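Local coordinates for UDP-L-Rhamnose Synthase (Acanthamoeba polyphaga mimivirus, PDB 7JID) that makes UDP-L-rhamnose as an NADP-binding oxidoreductase of the RmlD-like, short-chain dehydrogenase type, at the interface of chains A and B. Coordinates in Å, arbitrary orientation; residue numbers count along the deposited sequence, not the author numbering. Chains: chain A/B, UDP-L-Rhamnose Synthase.

Contact 1: the interface of chains A and B. Residues chain A 79-80, 83-84, 87-88; chain B 141, 145, 149.
Helix 79-99 of chain A lies against helix 138-150 of chain B, part of a two-fold, helix-packed interface that may hold the enzyme together as a dimer. The faces that meet are apolar, and no hydrogen bond or salt bridge crosses the patch. B:Phe145 is the main intruder: it hides 80 Å² under chain A, more than any other residue of the patch. Its CG stands anti to the carbonyl carbon (chi1 -72°), which sends the ring away from its own helix and across the A:Val80, A:Val83, A:Lys84 and A:Tyr88 stretch. A:Val83 sits over one face of this ring as a CH-pi contact, its CG1 3.8 Å from the ring centroid; that methyl is anti to the backbone N (chi1 -179°). The ring tip reaches the backbone of the chain A helix, where CZ of B:Phe145 is 3.7 Å from CA of A:Lys84, so the lysine contributes the root of its side chain and not its amino group. On the same face as A:Val83, but out towards the CD1 edge, CB of A:Tyr88 comes to 3.5 Å from CD1 of B:Phe145; at the opposite corner CE2 is 4.0 Å from the CG2 methyl of A:Val80. Towards the start of both helices B:Val141 lays its CG1 methyl on the A:Val80 backbone, 3.7 Å from CA, and also touches the branch point of A:Leu79. At the opposite end B:Leu149 and A:Tyr88 lie antiparallel, side by side. The leucine CG lies in the plane of the tyrosine ring, at its edge, while its CD2 methyl meets CD1 of A:Tyr88 at 3.7 Å.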
loop_
_atom_site.group_PDB
_atom_site.type_symbol
_atom_site.label_atom_id
_atom_site.label_comp_id
_atom_site.label_asym_id
_atom_site.label_seq_id
_atom_site.Cartn_x
_atom_site.Cartn_y
_atom_site.Cartn_z
ATOM N N LEU A 79 6.256 6.172 7.119
ATOM C CA LEU A 79 5.677 5.204 6.135
ATOM C C LEU A 79 4.191 5.053 6.458
ATOM O O LEU A 79 3.365 4.969 5.531
ATOM C CB LEU A 79 6.359 3.847 6.200
ATOM C CG LEU A 79 5.789 2.821 5.216
ATOM C CD1 LEU A 79 5.821 3.345 3.776
ATOM C CD2 LEU A 79 6.501 1.499 5.395
ATOM N N VAL A 80 3.840 4.900 7.738
ATOM C CA VAL A 80 2.406 4.706 8.096
ATOM C C VAL A 80 1.569 5.879 7.560
ATOM O O VAL A 80 0.465 5.642 7.029
ATOM C CB VAL A 80 2.212 4.456 9.603
ATOM C CG1 VAL A 80 2.670 5.640 10.449
ATOM C CG2 VAL A 80 0.772 4.029 9.896
ATOM N N VAL A 83 1.309 5.437 3.612
ATOM C CA VAL A 83 0.337 4.444 3.074
ATOM C C VAL A 83 -1.074 4.892 3.463
ATOM O O VAL A 83 -1.991 4.733 2.661
ATOM C CB VAL A 83 0.677 3.033 3.576
ATOM C CG1 VAL A 83 -0.315 2.034 3.009
ATOM C CG2 VAL A 83 2.085 2.677 3.128
ATOM N N LYS A 84 -1.259 5.424 4.675
ATOM C CA LYS A 84 -2.600 5.812 5.169
ATOM C C LYS A 84 -3.211 6.827 4.181
ATOM O O LYS A 84 -4.412 6.680 3.776
ATOM C CB LYS A 84 -2.493 6.463 6.550
ATOM C CG LYS A 84 -3.829 6.924 7.124
ATOM C CD LYS A 84 -3.724 7.910 8.275
ATOM C CE LYS A 84 -2.877 7.417 9.410
ATOM N NZ LYS A 84 -2.597 8.594 10.276
ATOM N N LEU A 87 -2.484 5.900 -0.116
ATOM C CA LEU A 87 -3.022 4.653 -0.706
ATOM C C LEU A 87 -4.297 4.253 0.024
ATOM O O LEU A 87 -5.356 4.083 -0.644
ATOM C CB LEU A 87 -1.947 3.568 -0.644
ATOM C CG LEU A 87 -2.270 2.277 -1.387
ATOM C CD1 LEU A 87 -0.975 1.622 -1.828
ATOM C CD2 LEU A 87 -3.092 1.338 -0.516
ATOM N N TYR A 88 -4.211 3.927 1.317
ATOM C CA TYR A 88 -5.376 3.354 2.020
ATOM C C TYR A 88 -6.612 4.251 1.931
ATOM O O TYR A 88 -7.720 3.719 1.565
ATOM C CB TYR A 88 -5.038 2.966 3.459
ATOM C CG TYR A 88 -6.164 2.228 4.143
ATOM C CD1 TYR A 88 -6.496 0.932 3.764
ATOM C CD2 TYR A 88 -6.980 2.859 5.049
ATOM C CE1 TYR A 88 -7.557 0.256 4.342
ATOM C CE2 TYR A 88 -8.049 2.189 5.645
ATOM C CZ TYR A 88 -8.361 0.892 5.263
ATOM O OH TYR A 88 -9.453 0.264 5.790
ATOM N N VAL B 141 3.735 -2.276 9.198
ATOM C CA VAL B 141 2.947 -1.120 8.704
ATOM C C VAL B 141 2.225 -1.520 7.413
ATOM O O VAL B 141 0.998 -1.384 7.330
ATOM C CB VAL B 141 3.845 0.103 8.516
ATOM C CG1 VAL B 141 3.153 1.089 7.635
ATOM C CG2 VAL B 141 4.284 0.727 9.842
ATOM N N PHE B 145 -2.042 -2.504 6.666
ATOM C CA PHE B 145 -2.928 -1.978 5.611
ATOM C C PHE B 145 -3.462 -3.126 4.760
ATOM O O PHE B 145 -4.625 -3.074 4.407
ATOM C CB PHE B 145 -2.278 -0.884 4.790
ATOM C CG PHE B 145 -2.153 0.375 5.599
ATOM C CD1 PHE B 145 -3.294 1.105 5.888
ATOM C CD2 PHE B 145 -0.941 0.805 6.097
ATOM C CE1 PHE B 145 -3.227 2.269 6.642
ATOM C CE2 PHE B 145 -0.880 1.979 6.829
ATOM C CZ PHE B 145 -2.012 2.704 7.105
ATOM N N LEU B 149 -7.415 -3.880 4.162
ATOM C CA LEU B 149 -7.958 -3.939 2.777
ATOM C C LEU B 149 -8.695 -5.263 2.566
ATOM O O LEU B 149 -9.743 -5.288 1.902
ATOM C CB LEU B 149 -6.819 -3.688 1.760
ATOM C CG LEU B 149 -6.351 -2.226 1.677
ATOM C CD1 LEU B 149 -4.996 -2.118 0.971
ATOM C CD2 LEU B 149 -7.363 -1.347 0.980
#

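Contact 2: the interface of chains A and B. Residues chain A 79, 138, 141-142; chain B 79, 138, 141-142.
A:Leu79 and B:Leu79 meet tip to tip, each at the first turn of its helix 79-99, and each is flanked by the start of the partner's helix 138-150. The patch pairs equivalent residues of the two subunits of the deposited assembly and may help to hold them as a dimer; the contacts across it are all van der Waals. The leucine-leucine pair is the centre: the two CD1 methyls are 3.6 Å apart, and the side chains approach at a slant. Each CD1 also nears the partner's CD2, with CD1 of A:Leu79 3.9 Å from CD2 of B:Leu79. In both copies CG is anti to the backbone N (chi1 180° in chain A), which extends the branched end away from its own helix and into the other subunit. These two residues bury 61 and 57 Å², far more than their neighbours here.

Leucine-valine packing closes the sides. CG1 of A:Val141 lies 4.1 Å from CG of B:Leu79, the twin of the valine contact made by A:Leu79. A:Val142 adds a marginal touch through CG2, hiding 2 Å². The near-equal distances on both halves reflect the two-fold relation of the chains.

Contacts of leucine with serine come last. The CD2 methyl of A:Leu79 rests against the hydroxymethyl group of B:Ser138, 3.8 Å from its CB, and CD2 of B:Leu79 does the same with CB of A:Ser138. The serine hydroxyl thus borders a methyl across the interface without gaining a polar partner in the other chain: the hydroxyl OG of A:Ser138 stands 3.7 Å from CD2 of B:Leu79.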
loop_
_atom_site.group_PDB
_atom_site.type_symbol
_atom_site.label_atom_id
_atom_site.label_comp_id
_atom_site.label_asym_id
_atom_site.label_seq_id
_atom_site.Cartn_x
_atom_site.Cartn_y
_atom_site.Cartn_z
ATOM N N LEU A 79 6.256 6.172 7.119
ATOM C CA LEU A 79 5.677 5.204 6.135
ATOM C C LEU A 79 4.191 5.053 6.458
ATOM O O LEU A 79 3.365 4.969 5.531
ATOM C CB LEU A 79 6.359 3.847 6.200
ATOM C CG LEU A 79 5.789 2.821 5.216
ATOM C CD1 LEU A 79 5.821 3.345 3.776
ATOM C CD2 LEU A 79 6.501 1.499 5.395
ATOM N N SER A 138 9.729 7.577 -1.767
ATOM C CA SER A 138 8.722 6.740 -1.076
ATOM C C SER A 138 7.319 7.162 -1.521
ATOM O O SER A 138 6.443 6.275 -1.739
ATOM C CB SER A 138 8.909 6.780 0.410
ATOM O OG SER A 138 10.135 6.116 0.752
ATOM N N VAL A 141 6.691 5.686 -4.967
ATOM C CA VAL A 141 6.504 4.215 -4.833
ATOM C C VAL A 141 5.065 3.917 -4.408
ATOM O O VAL A 141 4.375 3.144 -5.086
ATOM C CB VAL A 141 7.496 3.625 -3.840
ATOM C CG1 VAL A 141 7.103 2.174 -3.573
ATOM C CG2 VAL A 141 8.907 3.709 -4.413
ATOM N N VAL A 142 4.609 4.556 -3.352
ATOM C CA VAL A 142 3.256 4.298 -2.803
ATOM C C VAL A 142 2.216 4.746 -3.831
ATOM O O VAL A 142 1.284 3.983 -4.112
ATOM C CB VAL A 142 3.078 4.969 -1.439
ATOM C CG1 VAL A 142 1.613 4.913 -0.990
ATOM C CG2 VAL A 142 3.974 4.300 -0.419
ATOM N N LEU B 79 11.299 -0.405 -0.029
ATOM C CA LEU B 79 9.835 -0.164 0.111
ATOM C C LEU B 79 9.092 -0.750 -1.092
ATOM O O LEU B 79 7.954 -1.275 -0.932
ATOM C CB LEU B 79 9.526 1.322 0.259
ATOM C CG LEU B 79 8.040 1.644 0.412
ATOM C CD1 LEU B 79 7.472 0.966 1.657
ATOM C CD2 LEU B 79 7.874 3.147 0.423
ATOM N N SER B 138 8.459 -1.663 9.062
ATOM C CA SER B 138 7.913 -1.343 7.731
ATOM C C SER B 138 7.070 -2.538 7.263
ATOM O O SER B 138 5.963 -2.304 6.758
ATOM C CB SER B 138 9.043 -0.988 6.788
ATOM O OG SER B 138 9.511 0.317 7.124
ATOM N N VAL B 141 3.735 -2.276 9.198
ATOM C CA VAL B 141 2.947 -1.120 8.704
ATOM C C VAL B 141 2.225 -1.520 7.413
ATOM O O VAL B 141 0.998 -1.384 7.330
ATOM C CB VAL B 141 3.845 0.103 8.516
ATOM C CG1 VAL B 141 3.153 1.089 7.635
ATOM C CG2 VAL B 141 4.284 0.727 9.842
ATOM N N VAL B 142 2.957 -2.081 6.445
ATOM C CA VAL B 142 2.337 -2.470 5.153
ATOM C C VAL B 142 1.310 -3.583 5.368
ATOM O O VAL B 142 0.212 -3.477 4.862
ATOM C CB VAL B 142 3.433 -2.845 4.151
ATOM C CG1 VAL B 142 2.848 -3.547 2.932
ATOM C CG2 VAL B 142 4.157 -1.585 3.740
#

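Contact 1 and contact 2 lie about 7 Å apart between the centres of their C-alpha atoms, and share A:Leu79 and B:Val141. Both draw on helices 79-99 and 138-150, so they are neighbouring parts of one helix-packed, two-fold symmetric interface. Contact 2 brings equivalent leucines together, whereas contact 1 runs along one helix pair away from it and has a twin with the chains exchanged. Together they make a continuous apolar seam, a character compatible with a stable dimer of this enzyme, though the structure alone does not show that the pair persists in solution.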